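PDB 2GLF: probable M18-family aminopeptidase 1 from Thermotoga maritima, which probably acts as a metal-dependent aminopeptidase of the M18 family, removing residues from the N-terminus of peptides. Local coordinates for the interface of chains A and B and the interface of chains A and C. Sequence-based numbering; all coordinates share one arbitrary frame. Chains: chain A/B/C, Probable M18-family aminopeptidase 1.

Chain A meets two copies of itself through different surfaces: contact 1 faces chain B, whereas contacts 2 and 3 are both parts of the two-fold A–C interface. The C-alpha centres of contacts 2 and 3 lie about 25 Å apart, against 30 Å between contacts 1 and 3 and 50 Å between contacts 1 and 2. No residue position recurs, yet contacts 2 and 3 pair neighbouring stretches, 158-167 of one chain and 422-430 of the other, with the chains exchanged. Contact 3 places the manganese ligand A:His425 at the A–C interface, so the active site probably lies near the subunit junction; contact 1 probably joins dimers within the deposited dodecamer.

Contact 1: the interface of chains A and B. Residues chain A 369, 408, 412-413; chain B 69, 71, 285-286.
A:Asp413 and B:Arg69 form a salt bridge. The guanidinium comes side-on, NE and NH2 both donating to OD2 from one face of the carboxylate, at 2.6 Å for NE of B:Arg69 to OD2 of A:Asp413. OD2 lies nearly in the guanidinium plane. NE meets it on the syn side, 26° out of the carboxylate plane, whereas NH2 comes from above that plane, 54° out of it. The arginine chain, extended from CG to NE, supplies the reach.

Among the remaining polar contacts, the side-chain nitrogen NZ of B:Lys71 donates to ND1 of A:His369 at 2.7 Å, slightly tilted from the ring plane. At the other ring nitrogen, NE2 of A:His369 lies 2.7 Å from ND2 of B:Asn285, a hydrogen bond only if NE2 can accept. As modelled, OD1 of B:Asn285 clashes with the carbonyl O of A:Ser412 at 2.5 Å; flipping the amide would relieve this but turn its oxygen toward OD1 of A:Asp413, so its orientation is doubtful.

Apolar contact is modest: CD2 of A:His369 lies 3.5 Å from CD of B:Arg69, and CE1 approaches CG2 of B:Thr286.

The A–B interface as a whole is not an exact two-fold, and this polar network probably helps hold dimers together in the dodecamer.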
# COMPACT_ATOMS: atom_id res chain seq x y z
N HIS A 369 -2.21 -39.45 -27.52
CA HIS A 369 -2.48 -40.67 -26.77
C HIS A 369 -1.20 -41.50 -26.70
O HIS A 369 -0.38 -41.46 -27.61
CB HIS A 369 -3.57 -41.48 -27.48
CG HIS A 369 -4.84 -40.72 -27.70
ND1 HIS A 369 -5.61 -40.24 -26.66
CD2 HIS A 369 -5.50 -40.40 -28.84
CE1 HIS A 369 -6.68 -39.64 -27.15
NE2 HIS A 369 -6.64 -39.73 -28.47
N ALA A 408 -6.95 -33.12 -34.66
CA ALA A 408 -7.39 -34.23 -33.81
C ALA A 408 -8.90 -34.07 -33.68
O ALA A 408 -9.62 -35.03 -33.39
CB ALA A 408 -6.72 -34.14 -32.45
N SER A 412 -8.53 -37.62 -36.54
CA SER A 412 -7.25 -38.30 -36.68
C SER A 412 -6.29 -38.01 -35.52
O SER A 412 -6.42 -36.99 -34.85
CB SER A 412 -6.59 -37.92 -38.01
OG SER A 412 -6.54 -36.52 -38.17
N ASP A 413 -5.34 -38.91 -35.31
CA ASP A 413 -4.36 -38.77 -34.24
C ASP A 413 -3.26 -37.78 -34.61
O ASP A 413 -2.74 -37.80 -35.73
CB ASP A 413 -3.75 -40.14 -33.92
CG ASP A 413 -4.70 -41.01 -33.11
OD1 ASP A 413 -4.68 -40.94 -31.87
OD2 ASP A 413 -5.48 -41.76 -33.73
N ARG B 69 -11.13 -44.58 -28.81
CA ARG B 69 -9.74 -45.02 -28.74
C ARG B 69 -9.43 -45.60 -27.37
O ARG B 69 -8.32 -45.44 -26.84
CB ARG B 69 -8.78 -43.87 -29.06
CG ARG B 69 -8.72 -43.50 -30.54
CD ARG B 69 -7.71 -42.38 -30.76
NE ARG B 69 -7.51 -42.02 -32.16
CZ ARG B 69 -8.45 -41.54 -32.97
NH1 ARG B 69 -9.69 -41.37 -32.54
NH2 ARG B 69 -8.14 -41.22 -34.22
N LYS B 71 -10.93 -44.65 -24.87
CA LYS B 71 -11.17 -43.54 -23.97
C LYS B 71 -12.56 -42.94 -24.15
O LYS B 71 -13.00 -42.11 -23.37
CB LYS B 71 -10.12 -42.45 -24.18
CG LYS B 71 -8.70 -42.90 -23.91
CD LYS B 71 -7.72 -41.79 -24.21
CE LYS B 71 -6.30 -42.22 -23.91
NZ LYS B 71 -5.31 -41.13 -24.17
N ASN B 285 -9.05 -36.26 -30.11
CA ASN B 285 -9.69 -37.30 -30.90
C ASN B 285 -11.02 -37.66 -30.28
O ASN B 285 -12.02 -37.89 -30.97
CB ASN B 285 -8.81 -38.54 -30.94
CG ASN B 285 -7.49 -38.26 -31.59
OD1 ASN B 285 -7.43 -37.90 -32.77
ND2 ASN B 285 -6.42 -38.41 -30.83
N THR B 286 -11.03 -37.74 -28.95
CA THR B 286 -12.25 -38.04 -28.25
C THR B 286 -12.79 -36.73 -27.69
O THR B 286 -12.22 -35.67 -27.92
CB THR B 286 -12.03 -39.02 -27.10
OG1 THR B 286 -12.49 -38.42 -25.88
CG2 THR B 286 -10.55 -39.41 -26.98

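Contact 2: the interface of chains A and C. Residues chain A 158-160, 187; chain C 236-237, 428, 430.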
# COMPACT_ATOMS: atom_id res chain seq x y z
N VAL A 158 15.22 1.65 -45.39
CA VAL A 158 14.55 0.81 -44.41
C VAL A 158 13.75 1.76 -43.55
O VAL A 158 13.78 2.98 -43.76
CB VAL A 158 15.56 0.04 -43.52
CG1 VAL A 158 16.44 -0.85 -44.38
CG2 VAL A 158 16.38 1.01 -42.71
N PHE A 159 13.01 1.23 -42.58
CA PHE A 159 12.24 2.10 -41.70
C PHE A 159 12.57 1.84 -40.24
O PHE A 159 13.36 0.96 -39.93
CB PHE A 159 10.75 1.90 -41.97
CG PHE A 159 10.38 2.09 -43.40
CD1 PHE A 159 10.61 1.08 -44.33
CD2 PHE A 159 9.88 3.31 -43.84
CE1 PHE A 159 10.35 1.28 -45.67
CE2 PHE A 159 9.61 3.52 -45.20
CZ PHE A 159 9.84 2.51 -46.11
N THR A 160 11.98 2.63 -39.35
CA THR A 160 12.24 2.46 -37.93
C THR A 160 11.17 3.08 -37.07
O THR A 160 10.37 3.91 -37.53
CB THR A 160 13.54 3.14 -37.47
OG1 THR A 160 14.46 3.21 -38.57
CG2 THR A 160 14.17 2.36 -36.34
N ILE A 187 8.69 5.93 -39.31
CA ILE A 187 8.83 7.25 -39.90
C ILE A 187 8.69 7.15 -41.42
O ILE A 187 9.46 6.44 -42.07
CB ILE A 187 10.19 7.87 -39.53
CG1 ILE A 187 10.30 7.96 -38.00
CG2 ILE A 187 10.33 9.24 -40.15
CD1 ILE A 187 11.58 8.58 -37.51
N VAL C 236 16.91 5.85 -44.45
CA VAL C 236 15.66 5.58 -43.76
C VAL C 236 14.52 6.47 -44.26
O VAL C 236 14.72 7.65 -44.54
CB VAL C 236 15.84 5.76 -42.23
CG1 VAL C 236 14.51 5.58 -41.50
CG2 VAL C 236 16.85 4.74 -41.72
N GLY C 237 13.33 5.88 -44.40
CA GLY C 237 12.17 6.63 -44.85
C GLY C 237 11.83 6.58 -46.32
O GLY C 237 12.70 6.37 -47.17
N PHE C 428 20.32 1.57 -33.23
CA PHE C 428 20.04 2.15 -34.55
C PHE C 428 19.55 3.58 -34.40
O PHE C 428 18.36 3.85 -34.47
CB PHE C 428 18.97 1.31 -35.26
CG PHE C 428 18.99 1.42 -36.75
CD1 PHE C 428 20.12 1.03 -37.48
CD2 PHE C 428 17.89 1.91 -37.45
CE1 PHE C 428 20.15 1.13 -38.87
CE2 PHE C 428 17.91 2.01 -38.85
CZ PHE C 428 19.05 1.61 -39.56
N ILE C 430 18.76 7.40 -35.35
CA ILE C 430 18.31 8.08 -36.55
C ILE C 430 18.81 9.52 -36.60
O ILE C 430 18.93 10.17 -35.57
CB ILE C 430 16.77 8.11 -36.62
CG1 ILE C 430 16.25 6.68 -36.71
CG2 ILE C 430 16.31 8.93 -37.81
CD1 ILE C 430 16.87 5.86 -37.81
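This is a two-fold interface in which A:Val158 and C:Val236 pair as a parallel beta bridge, backbone to backbone; each A–C pair carries the join twice, and it probably helps join the two subunits within the deposited dodecamer. The evidence is the bond from the amide N of C:Gly237 to the carbonyl O of A:Val158, 3.0 Å long and 159° at the hydrogen.

Valine side chains flank this bridge. In C:Val236 the CG1 branch lies anti to the backbone N (chi1 176°), which sets CG2 on the other branch 3.9 Å from CG2 of A:Val158; the two side chains cross at a slant.

A:Thr160 reaches further along chain C. Its hydroxyl OG1 lies in the ring plane at the edge of C:Phe428, 3.7 Å from CE2, while its methyl CG2 stands 3.9 Å from CD2 of the same ring. CD1 of C:Ile430, from strand 429-432, comes 3.7 Å from OG1 of A:Thr160, the two side chains running past one another in opposite directions. On the far side of the bridge, CE2 of A:Phe159 packs 4.1 Å from CA of C:Gly237.

The bridge and its apolar flanks therefore probably fix the register of the two subunits within the dimer.

Contact 3: the interface of chains A and C. Residues chain A 329, 422-425; chain C 163, 165-167.
A:His425 turns one face of its imidazole toward C:His167, whose NE2 stands 3.3 Å above that ring plane, over its centre. The planes are inclined by 70° and the centroids are 4.5 Å apart, an edge-to-face meeting in which the rim of C:His167 points into the ring of A:His425. Chi1 of C:His167 is -46°, with CG anti to the carbonyl carbon, which directs the ring's nitrogen-bearing rim across the seam.

C:Pro166 crosses A:His425 at about a right angle, its CD lying 3.9 Å from the CB of that histidine and bracing the side chain near its root. C:Leu165 lies farther along the seam, where its methyl CD2 touches CB of A:Ala329 at 3.5 Å. A:Met424, a poorly ordered selenomethionine, runs at about a right angle to C:His167, and the close approach of its CE to the ring is doubtful.

A:His425 also binds manganese, together with A:Asp249 and A:Glu279 of the same chain. With an alanine here in place of A:His425, the manganese would probably lack one ligand and the edge of C:His167 would lose the face it meets.

C:His167 thus stands beside a manganese ligand of chain A; the ring contact alone does not show it binding metal. In this family a histidine from the neighbouring subunit is expected to contribute to the active site, so the contact probably couples A–C assembly to the metal centre.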
# COMPACT_ATOMS: atom_id res chain seq x y z
N ALA A 329 10.33 -24.44 -26.94
CA ALA A 329 11.32 -23.55 -26.34
C ALA A 329 12.48 -24.32 -25.75
O ALA A 329 12.29 -25.23 -24.96
CB ALA A 329 10.65 -22.71 -25.26
N LEU A 422 15.39 -20.42 -29.24
CA LEU A 422 15.77 -19.48 -28.20
C LEU A 422 15.26 -18.13 -28.67
O LEU A 422 15.46 -17.76 -29.82
CB LEU A 422 17.29 -19.47 -28.05
CG LEU A 422 17.85 -20.11 -26.77
CD1 LEU A 422 17.08 -21.36 -26.42
CD2 LEU A 422 19.32 -20.41 -26.97
N GLY A 423 14.58 -17.40 -27.80
CA GLY A 423 14.05 -16.10 -28.18
C GLY A 423 12.90 -16.19 -29.17
O GLY A 423 12.83 -15.41 -30.12
N MSE A 424 12.00 -17.14 -28.95
CA MSE A 424 10.86 -17.28 -29.84
C MSE A 424 10.07 -15.96 -29.88
O MSE A 424 9.92 -15.29 -28.87
CB MSE A 424 9.96 -18.43 -29.35
CG MSE A 424 9.00 -18.97 -30.40
SE MSE A 424 7.93 -20.47 -29.75
CE MSE A 424 6.14 -19.74 -30.00
N HIS A 425 9.58 -15.61 -31.07
CA HIS A 425 8.81 -14.38 -31.31
C HIS A 425 9.62 -13.09 -31.38
O HIS A 425 9.08 -12.04 -31.70
CB HIS A 425 7.69 -14.22 -30.29
CG HIS A 425 6.51 -15.09 -30.57
ND1 HIS A 425 5.26 -14.83 -30.08
CD2 HIS A 425 6.40 -16.22 -31.30
CE1 HIS A 425 4.41 -15.75 -30.50
NE2 HIS A 425 5.08 -16.61 -31.25
N ASP C 163 16.40 -13.26 -26.14
CA ASP C 163 15.45 -12.89 -25.11
C ASP C 163 14.65 -14.13 -24.77
O ASP C 163 14.79 -15.16 -25.44
CB ASP C 163 14.51 -11.79 -25.61
CG ASP C 163 13.83 -11.04 -24.47
OD1 ASP C 163 13.95 -11.47 -23.30
OD2 ASP C 163 13.16 -10.02 -24.75
N LEU C 165 11.22 -16.20 -24.60
CA LEU C 165 9.97 -16.14 -25.34
C LEU C 165 8.88 -15.59 -24.43
O LEU C 165 8.85 -15.87 -23.23
CB LEU C 165 9.56 -17.52 -25.89
CG LEU C 165 9.76 -18.82 -25.11
CD1 LEU C 165 9.66 -18.61 -23.61
CD2 LEU C 165 8.70 -19.81 -25.58
N PRO C 166 7.97 -14.78 -24.99
CA PRO C 166 6.88 -14.19 -24.22
C PRO C 166 5.90 -15.20 -23.60
O PRO C 166 5.13 -14.84 -22.71
CB PRO C 166 6.22 -13.26 -25.23
CG PRO C 166 6.48 -13.94 -26.54
CD PRO C 166 7.90 -14.36 -26.40
N HIS C 167 5.93 -16.44 -24.06
CA HIS C 167 5.03 -17.48 -23.57
C HIS C 167 5.35 -17.95 -22.15
O HIS C 167 4.47 -18.43 -21.44
CB HIS C 167 5.09 -18.71 -24.48
CG HIS C 167 5.02 -18.38 -25.93
ND1 HIS C 167 3.83 -18.34 -26.63
CD2 HIS C 167 5.99 -18.03 -26.81
CE1 HIS C 167 4.07 -17.98 -27.88
NE2 HIS C 167 5.37 -17.79 -28.01